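Local coordinates for lipopolysaccharide biosynthesis protein wbpB (Thermus thermophilus, PDB 3O9Z) that is an NAD-dependent dehydrogenase that binds NAD and 2-oxoglutarate and probably oxidises a nucleotide-linked sugar on the route to 2,3-diacetamido-2,3-dideoxy-D-mannuronic acid, at residues 51-55 against 56-60; 89-92 against 93-96; 114-117 against 118-121. One frame throughout, in Å; residues are numbered along the deposited sequence. Where two conformers were deposited one is given.

Interaction 1: 51-55 against 56-60; sequences EFFTE and PEAFE. With NAD (nicotinamide-adenine-dinucleotide), chain Q.
Phe53 and Phe59 meet where strand 51-53, at the border of the Rossmann-fold sheet, turns into helix 56-68. Their side chains cross at about a right angle. The apolar contact has CA of Phe59 lying over one face of the Phe53 ring, a CH-pi contact 3.9 Å from the ring centroid. CD2 of Phe53 reaches the edge of the Phe59 ring at CD1, 3.7 Å away. The two ring planes stand at 64°. CB of Ala58 adds a methyl group against CD1 of Phe53 (3.8 Å). Phe53 is turned with CG beside its own backbone N (chi1 -63°), which lays the ring along the first helical turn. An alanine in place of Phe53 is likely to open a gap beside Ala58 and leave Phe59 CA without the ring face and the Phe59 ring edge without this neighbour. Lys168 of a third subunit makes a cation-pi contact with the same ring.

In the backbone, Phe59 N bonds to Glu55 O (3.0 Å, 167°) in the first turn of the helix. Glu55 is the N-cap residue.

The polar contacts lead to an NAD held by the second subunit, where Asp35 and Asn82 of that subunit bind it. Thr54 OG1 donates to Glu55 OE1 at 2.7 Å. One water donates to both Glu55 OE2 and Glu57 OE2, tying the two carboxylates together. Glu57 OE1 accepts a very short hydrogen bond, 2.5 Å, from adenine N6A of that NAD.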
loop_
_atom_site.group_PDB
_atom_site.type_symbol
_atom_site.label_atom_id
_atom_site.label_comp_id
_atom_site.label_asym_id
_atom_site.label_seq_id
_atom_site.Cartn_x
_atom_site.Cartn_y
_atom_site.Cartn_z
ATOM N N GLU A 51 -19.020 -4.942 10.353
ATOM C CA GLU A 51 -18.680 -3.950 9.361
ATOM C C GLU A 51 -17.153 -3.968 9.169
ATOM O O GLU A 51 -16.405 -4.346 10.073
ATOM C CB GLU A 51 -19.122 -2.509 9.701
ATOM C CG GLU A 51 -20.626 -2.231 9.870
ATOM C CD GLU A 51 -21.539 -2.616 8.730
ATOM O OE1 GLU A 51 -22.670 -3.050 9.050
ATOM O OE2 GLU A 51 -21.164 -2.406 7.553
ATOM N N PHE A 52 -16.697 -3.448 8.037
ATOM C CA PHE A 52 -15.267 -3.471 7.743
ATOM C C PHE A 52 -14.869 -2.201 7.005
ATOM O O PHE A 52 -15.576 -1.734 6.100
ATOM C CB PHE A 52 -14.858 -4.721 6.921
ATOM C CG PHE A 52 -13.386 -4.719 6.560
ATOM C CD1 PHE A 52 -12.451 -5.040 7.546
ATOM C CD2 PHE A 52 -12.928 -4.202 5.344
ATOM C CE1 PHE A 52 -11.096 -4.974 7.283
ATOM C CE2 PHE A 52 -11.552 -4.139 5.061
ATOM C CZ PHE A 52 -10.646 -4.516 6.047
ATOM N N PHE A 53 -13.746 -1.596 7.388
ATOM C CA PHE A 53 -13.235 -0.393 6.792
ATOM C C PHE A 53 -11.752 -0.538 6.462
ATOM O O PHE A 53 -11.023 -1.149 7.280
ATOM C CB PHE A 53 -13.387 0.793 7.790
ATOM C CG PHE A 53 -14.834 1.077 8.106
ATOM C CD1 PHE A 53 -15.502 2.047 7.384
ATOM C CD2 PHE A 53 -15.473 0.318 9.085
ATOM C CE1 PHE A 53 -16.873 2.268 7.638
ATOM C CE2 PHE A 53 -16.866 0.522 9.321
ATOM C CZ PHE A 53 -17.521 1.485 8.558
ATOM N N THR A 54 -11.338 0.035 5.337
ATOM C CA THR A 54 -9.918 0.206 5.050
ATOM C C THR A 54 -9.398 1.617 5.382
ATOM O O THR A 54 -8.185 1.802 5.500
ATOM C CB THR A 54 -9.603 -0.063 3.553
ATOM O OG1 THR A 54 -10.374 0.857 2.765
ATOM C CG2 THR A 54 -9.901 -1.515 3.177
ATOM N N GLU A 55 -10.275 2.618 5.516
ATOM C CA GLU A 55 -9.861 4.014 5.716
ATOM C C GLU A 55 -10.156 4.385 7.186
ATOM O O GLU A 55 -11.301 4.319 7.663
ATOM C CB GLU A 55 -10.717 4.973 4.858
ATOM C CG GLU A 55 -10.820 4.472 3.409
ATOM C CD GLU A 55 -9.477 4.273 2.763
ATOM O OE1 GLU A 55 -9.299 3.246 2.077
ATOM O OE2 GLU A 55 -8.573 5.104 2.924
ATOM N N PRO A 56 -9.093 4.692 7.943
ATOM C CA PRO A 56 -9.324 5.060 9.342
ATOM C C PRO A 56 -10.361 6.186 9.518
ATOM O O PRO A 56 -11.075 6.121 10.496
ATOM C CB PRO A 56 -7.926 5.519 9.794
ATOM C CG PRO A 56 -6.995 4.635 8.967
ATOM C CD PRO A 56 -7.657 4.663 7.595
ATOM N N GLU A 57 -10.376 7.158 8.625
ATOM C CA GLU A 57 -11.286 8.326 8.746
ATOM C C GLU A 57 -12.707 7.852 8.624
ATOM O O GLU A 57 -13.597 8.307 9.357
ATOM C CB GLU A 57 -10.974 9.415 7.723
ATOM C CG GLU A 57 -9.488 9.917 7.745
ATOM C CD GLU A 57 -8.605 9.232 6.717
ATOM O OE1 GLU A 57 -7.876 9.940 6.013
ATOM O OE2 GLU A 57 -8.718 7.986 6.569
ATOM N N ALA A 58 -12.947 6.889 7.727
ATOM C CA ALA A 58 -14.299 6.365 7.590
ATOM C C ALA A 58 -14.725 5.489 8.754
ATOM O O ALA A 58 -15.874 5.531 9.215
ATOM C CB ALA A 58 -14.424 5.542 6.270
ATOM N N PHE A 59 -13.809 4.664 9.289
ATOM C CA PHE A 59 -14.091 3.855 10.448
ATOM C C PHE A 59 -14.408 4.788 11.648
ATOM O O PHE A 59 -15.394 4.537 12.302
ATOM C CB PHE A 59 -12.754 3.154 10.751
ATOM C CG PHE A 59 -12.736 2.269 11.965
ATOM C CD1 PHE A 59 -13.396 1.061 12.086
ATOM C CD2 PHE A 59 -11.918 2.656 13.040
ATOM C CE1 PHE A 59 -13.261 0.195 13.176
ATOM C CE2 PHE A 59 -11.769 1.822 14.131
ATOM C CZ PHE A 59 -12.408 0.602 14.263
ATOM N N GLU A 60 -13.653 5.870 11.788
ATOM C CA GLU A 60 -13.930 6.823 12.889
ATOM C C GLU A 60 -15.325 7.450 12.709
ATOM O O GLU A 60 -16.055 7.531 13.715
ATOM C CB GLU A 60 -12.843 7.908 12.904
ATOM C CG GLU A 60 -12.924 8.839 14.109
ATOM C CD GLU A 60 -11.650 9.603 14.309
ATOM O OE1 GLU A 60 -11.427 10.061 15.448
ATOM O OE2 GLU A 60 -10.946 9.916 13.302
HETATM P PA NAD Q . -4.496 11.387 -6.876
HETATM O O1A NAD Q . -3.398 11.968 -7.747
HETATM O O2A NAD Q . -4.651 9.793 -6.852
HETATM O O5B NAD Q . -4.046 12.050 -5.479
HETATM C C5B NAD Q . -4.100 11.036 -4.490
HETATM C C4B NAD Q . -3.619 11.436 -3.101
HETATM O O4B NAD Q . -4.599 11.249 -2.067
HETATM C C3B NAD Q . -2.900 10.072 -3.197
HETATM O O3B NAD Q . -1.482 10.143 -2.970
HETATM C C2B NAD Q . -3.395 9.159 -2.062
HETATM O O2B NAD Q . -2.179 8.630 -1.505
HETATM C C1B NAD Q . -4.077 10.234 -1.172
HETATM N N9A NAD Q . -4.879 9.629 -0.095
HETATM C C8A NAD Q . -5.459 8.381 -0.033
HETATM N N7A NAD Q . -5.905 8.175 1.185
HETATM C C5A NAD Q . -5.763 9.308 1.936
HETATM C C6A NAD Q . -6.056 9.656 3.286
HETATM N N6A NAD Q . -6.810 8.822 4.095
HETATM N N1A NAD Q . -5.731 10.893 3.669
HETATM C C2A NAD Q . -5.191 11.761 2.817
HETATM N N3A NAD Q . -4.760 11.429 1.619
HETATM C C4A NAD Q . -5.059 10.223 1.133
HETATM O O3 NAD Q . -5.886 11.994 -7.406
HETATM P PN NAD Q . -6.109 13.587 -7.489
HETATM O O1N NAD Q . -6.356 13.954 -8.976
HETATM O O2N NAD Q . -5.027 14.452 -6.813
HETATM O O5D NAD Q . -7.626 13.865 -6.984
HETATM C C5D NAD Q . -7.536 14.648 -5.804
HETATM C C4D NAD Q . -8.895 15.255 -5.461
HETATM O O4D NAD Q . -8.920 16.438 -6.265
HETATM C C3D NAD Q . -10.139 14.405 -5.832
HETATM O O3D NAD Q . -11.241 14.779 -4.994
HETATM C C2D NAD Q . -10.487 14.870 -7.265
HETATM O O2D NAD Q . -11.894 14.810 -7.558
HETATM C C1D NAD Q . -10.040 16.349 -7.171
HETATM N N1N NAD Q . -9.573 16.884 -8.450
HETATM C C2N NAD Q . -10.000 18.095 -8.756
HETATM C C3N NAD Q . -9.604 18.676 -9.958
HETATM C C7N NAD Q . -10.081 20.032 -10.299
HETATM O O7N NAD Q . -10.502 20.798 -9.442
HETATM N N7N NAD Q . -9.988 20.408 -11.585
HETATM C C4N NAD Q . -8.740 17.975 -10.819
HETATM C C5N NAD Q . -8.314 16.715 -10.429
HETATM C C6N NAD Q . -8.746 16.195 -9.219
HETATM O O HOH W 1 -7.260 6.677 4.627
#

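Interaction 2: 89-92 against 93-96; sequences IRMA and LRLG
Met91 and Leu95 lie side by side and point the same way where helix 85-94 ends, with Met91 CG, in one of its two conformers, 3.6 Å from Leu95 CD1. On another side of the helix, Arg94 folds back over the preceding turn. Its CG sits between its own backbone N and carbonyl carbon (chi1 84°), and the chain bends again at chi3. One face of the guanidinium is thus turned to Arg90 O, which lies 3.9 Å from the plane, over its centre. Arg94 NH2 comes to 3.5 Å from Met91 CA. Ile89 CG2 and Leu93 CD1 meet more loosely, at 4.2 Å.

The backbone holds these groups in place. Leu93 N bonds to Ile89 O, and Arg94 N to Arg90 O (3.0 Å, 170°). Leu95 N is shared between Met91 O at 3.0 Å and, weakly, Ala92 O. Gly96 then leaves the helix with positive phi in a Schellman motif, its N bonded to Leu93 O at 3.1 Å.

Further out, the helix joins strands 75-78 and 98-101 in a beta-alpha-beta unit. Arg90 NH2 bonds to Tyr86 OH, and Arg90 also forms salt bridges to Glu64 and Asp65 of the second subunit. Arg94 pairs with Glu60 of its own chain and, through NE, with Glu64 of the second subunit. Arg90 NE and Arg94 NH1 are 4.5 Å apart, and the carboxylates gathered round them probably balance the two positive charges, joining the subunits by charge.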
loop_
_atom_site.group_PDB
_atom_site.type_symbol
_atom_site.label_atom_id
_atom_site.label_comp_id
_atom_site.label_asym_id
_atom_site.label_seq_id
_atom_site.Cartn_x
_atom_site.Cartn_y
_atom_site.Cartn_z
ATOM N N ILE A 89 -5.567 4.754 20.324
ATOM C CA ILE A 89 -6.120 4.950 21.659
ATOM C C ILE A 89 -6.681 6.390 21.761
ATOM O O ILE A 89 -7.800 6.503 22.261
ATOM C CB ILE A 89 -5.016 4.759 22.701
ATOM C CG1 ILE A 89 -4.563 3.285 22.797
ATOM C CG2 ILE A 89 -5.530 5.268 24.062
ATOM C CD1 ILE A 89 -3.131 3.172 23.392
ATOM N N ARG A 90 -6.059 7.401 21.162
ATOM C CA ARG A 90 -6.660 8.767 21.200
ATOM C C ARG A 90 -8.007 8.692 20.453
ATOM O O ARG A 90 -8.980 9.358 20.846
ATOM C CB ARG A 90 -5.758 9.770 20.494
ATOM C CG ARG A 90 -4.459 10.021 21.262
ATOM C CD ARG A 90 -4.548 11.110 22.267
ATOM N NE ARG A 90 -5.009 12.377 21.696
ATOM C CZ ARG A 90 -4.225 13.398 21.348
ATOM N NH1 ARG A 90 -4.777 14.508 20.874
ATOM N NH2 ARG A 90 -2.902 13.386 21.491
ATOM N N MET A 91 -8.112 7.918 19.370
ATOM C CA MET A 91 -9.367 7.812 18.625
ATOM C C MET A 91 -10.429 7.144 19.497
ATOM O O MET A 91 -11.589 7.621 19.557
ATOM C CB MET A 91 -9.117 6.986 17.353
ATOM C CG MET A 91 -10.384 6.587 16.558
ATOM S SD MET A 91 -9.978 5.938 14.860
ATOM C CE MET A 91 -9.068 4.414 15.168
ATOM N N ALA A 92 -10.110 6.016 20.136
ATOM C CA ALA A 92 -11.035 5.325 21.013
ATOM C C ALA A 92 -11.594 6.367 22.020
ATOM O O ALA A 92 -12.830 6.496 22.178
ATOM C CB ALA A 92 -10.351 4.183 21.765
ATOM N N LEU A 93 -10.693 7.079 22.668
ATOM C CA LEU A 93 -11.137 7.954 23.767
ATOM C C LEU A 93 -12.041 9.048 23.219
ATOM O O LEU A 93 -13.014 9.475 23.890
ATOM C CB LEU A 93 -9.958 8.507 24.582
ATOM C CG LEU A 93 -8.971 7.525 25.209
ATOM C CD1 LEU A 93 -7.870 8.265 25.954
ATOM C CD2 LEU A 93 -9.664 6.499 26.097
ATOM N N ARG A 94 -11.646 9.694 22.125
ATOM C CA ARG A 94 -12.499 10.742 21.569
ATOM C C ARG A 94 -13.858 10.283 21.101
ATOM O O ARG A 94 -14.788 11.097 21.088
ATOM C CB ARG A 94 -11.819 11.656 20.527
ATOM C CG ARG A 94 -11.799 11.120 19.072
ATOM C CD ARG A 94 -11.231 12.107 18.051
ATOM N NE ARG A 94 -9.800 12.370 18.266
ATOM C CZ ARG A 94 -8.813 11.669 17.697
ATOM N NH1 ARG A 94 -7.563 11.953 18.018
ATOM N NH2 ARG A 94 -9.064 10.727 16.797
ATOM N N LEU A 95 -13.973 9.004 20.759
ATOM C CA LEU A 95 -15.219 8.330 20.347
ATOM C C LEU A 95 -16.015 7.848 21.549
ATOM O O LEU A 95 -17.117 7.326 21.408
ATOM C CB LEU A 95 -14.940 7.108 19.442
ATOM C CG LEU A 95 -14.443 7.417 18.023
ATOM C CD1 LEU A 95 -13.913 6.151 17.369
ATOM C CD2 LEU A 95 -15.583 7.933 17.200
ATOM N N GLY A 96 -15.499 8.104 22.752
ATOM C CA GLY A 96 -16.241 7.634 23.915
ATOM C C GLY A 96 -16.186 6.154 24.176
ATOM O O GLY A 96 -17.047 5.589 24.824
#

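Interaction 3: 114-117 against 118-121; sequences RLKE and LEAR
Lys116 and Glu119, one helical turn apart, meet through a water on helix 109-122. The lysine chain is bent at both chi2 (-70°) and chi3 (-77°), so that it curls back and brings CD to 4.1 Å from Glu119 OE1. The glutamate instead runs extended beyond CG, and the two side chains cross obliquely. NZ and OE1 are 4.4 Å apart, too far for a salt bridge. The water closes this gap by accepting from Lys116 NZ at 3.0 Å and donating to Glu119 OE1 at 2.6 Å. Both charged groups have further partners. Lys116 NZ forms a salt bridge with Asp282, while Glu119 OE2 forms a salt bridge with Arg125 NE and a hydrogen bond with the backbone N of Val126.

Leu118 has CG anti to its carbonyl carbon (chi1 -77°). This places CG against the carbonyl of the previous turn, 3.5 Å from Arg114 O. The CG of Glu119 rests in a similar way on Leu115 O, at 3.4 Å.

The backbone bonds are those of a regular helix. Leu118 N reaches Arg114 O at 3.0 Å, with a weak second bond to Leu115 O. Arg121 N bonds to Glu117 O, and the Arg121 side chain forms a salt bridge with Asp68 of the second subunit.

Helix 109-122 links strands 98-101 and 126-128 of the Rossmann sheet. Leu115 and Leu118 face helix 85-94, while Lys116 and Glu119 touch Leu281 of helix 281-294.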
loop_
_atom_site.group_PDB
_atom_site.type_symbol
_atom_site.label_atom_id
_atom_site.label_comp_id
_atom_site.label_asym_id
_atom_site.label_seq_id
_atom_site.Cartn_x
_atom_site.Cartn_y
_atom_site.Cartn_z
ATOM N N ARG A 114 0.249 11.957 28.178
ATOM C CA ARG A 114 -0.837 12.624 27.487
ATOM C C ARG A 114 -2.082 11.774 27.597
ATOM O O ARG A 114 -3.200 12.299 27.770
ATOM C CB ARG A 114 -0.478 12.905 26.024
ATOM C CG ARG A 114 0.686 13.811 25.706
ATOM C CD ARG A 114 0.432 15.288 25.986
ATOM N NE ARG A 114 1.701 15.984 26.225
ATOM C CZ ARG A 114 1.832 17.302 26.369
ATOM N NH1 ARG A 114 0.770 18.094 26.295
ATOM N NH2 ARG A 114 3.030 17.831 26.582
ATOM N N LEU A 115 -1.968 10.443 27.501
ATOM C CA LEU A 115 -3.084 9.551 27.736
ATOM C C LEU A 115 -3.728 9.637 29.105
ATOM O O LEU A 115 -4.946 9.595 29.209
ATOM C CB LEU A 115 -2.786 8.088 27.317
ATOM C CG LEU A 115 -2.463 7.767 25.862
ATOM C CD1 LEU A 115 -2.311 6.212 25.827
ATOM C CD2 LEU A 115 -3.659 8.218 24.984
ATOM N N LYS A 116 -2.910 9.905 30.123
ATOM C CA LYS A 116 -3.468 10.147 31.446
ATOM C C LYS A 116 -4.367 11.394 31.425
ATOM O O LYS A 116 -5.472 11.384 31.933
ATOM C CB LYS A 116 -2.313 10.278 32.452
ATOM C CG LYS A 116 -1.610 8.964 32.766
ATOM C CD LYS A 116 -2.480 8.017 33.568
ATOM C CE LYS A 116 -2.534 8.438 35.039
ATOM N NZ LYS A 116 -3.227 7.417 35.885
ATOM N N GLU A 117 -3.899 12.443 30.752
ATOM C CA GLU A 117 -4.708 13.678 30.652
ATOM C C GLU A 117 -6.024 13.375 29.934
ATOM O O GLU A 117 -7.080 13.943 30.264
ATOM C CB GLU A 117 -3.920 14.765 29.905
ATOM C CG GLU A 117 -2.754 15.292 30.742
ATOM C CD GLU A 117 -1.896 16.314 30.018
ATOM O OE1 GLU A 117 -2.237 16.705 28.876
ATOM O OE2 GLU A 117 -0.891 16.753 30.622
ATOM N N LEU A 118 -5.969 12.549 28.884
ATOM C CA LEU A 118 -7.132 12.393 28.028
ATOM C C LEU A 118 -8.118 11.427 28.686
ATOM O O LEU A 118 -9.343 11.509 28.496
ATOM C CB LEU A 118 -6.666 11.908 26.646
ATOM C CG LEU A 118 -6.047 13.035 25.812
ATOM C CD1 LEU A 118 -5.315 12.517 24.557
ATOM C CD2 LEU A 118 -7.151 14.026 25.448
ATOM N N GLU A 119 -7.624 10.536 29.530
ATOM C CA GLU A 119 -8.504 9.673 30.332
ATOM C C GLU A 119 -9.310 10.600 31.289
ATOM O O GLU A 119 -10.494 10.369 31.483
ATOM C CB GLU A 119 -7.665 8.756 31.230
ATOM C CG GLU A 119 -7.202 7.430 30.582
ATOM C CD GLU A 119 -6.709 6.407 31.616
ATOM O OE1 GLU A 119 -6.316 6.793 32.758
ATOM O OE2 GLU A 119 -6.758 5.198 31.320
ATOM N N ALA A 120 -8.656 11.596 31.876
ATOM C CA ALA A 120 -9.332 12.585 32.731
ATOM C C ALA A 120 -10.333 13.454 31.995
ATOM O O ALA A 120 -11.411 13.784 32.516
ATOM C CB ALA A 120 -8.313 13.448 33.450
ATOM N N ARG A 121 -10.013 13.832 30.762
ATOM C CA ARG A 121 -10.946 14.653 29.997
ATOM C C ARG A 121 -12.172 13.866 29.579
ATOM O O ARG A 121 -13.285 14.427 29.549
ATOM C CB ARG A 121 -10.276 15.266 28.775
ATOM C CG ARG A 121 -11.288 15.840 27.784
ATOM C CD ARG A 121 -10.555 16.553 26.661
ATOM N NE ARG A 121 -9.647 17.560 27.206
ATOM C CZ ARG A 121 -8.595 18.040 26.553
ATOM N NH1 ARG A 121 -8.330 17.598 25.330
ATOM N NH2 ARG A 121 -7.818 18.958 27.115
HETATM O O HOH W 2 -5.230 5.540 34.732
#

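In the fold
The three contacts follow one another along the Rossmann domain. Interaction 1 and interaction 2 have centres 14 Å apart and touch directly. Glu60 OE1 forms a salt bridge with Arg94 NH2 at 2.8 Å, and Glu60 O packs on Leu95 CD2 at 3.5 Å. Both also touch the second subunit. Interaction 2 meets interaction 3 across neighbouring helices, with centres 11 Å apart and Ile89 CG2 3.6 Å from Leu115 CD2. Interactions 1 and 3 do not touch, their nearest atoms being about 11 Å apart. Glu57 binds the NAD of the second subunit; the Met91 side chain is about 7 Å, and that of Leu115 about 13 Å, from a bound NAD.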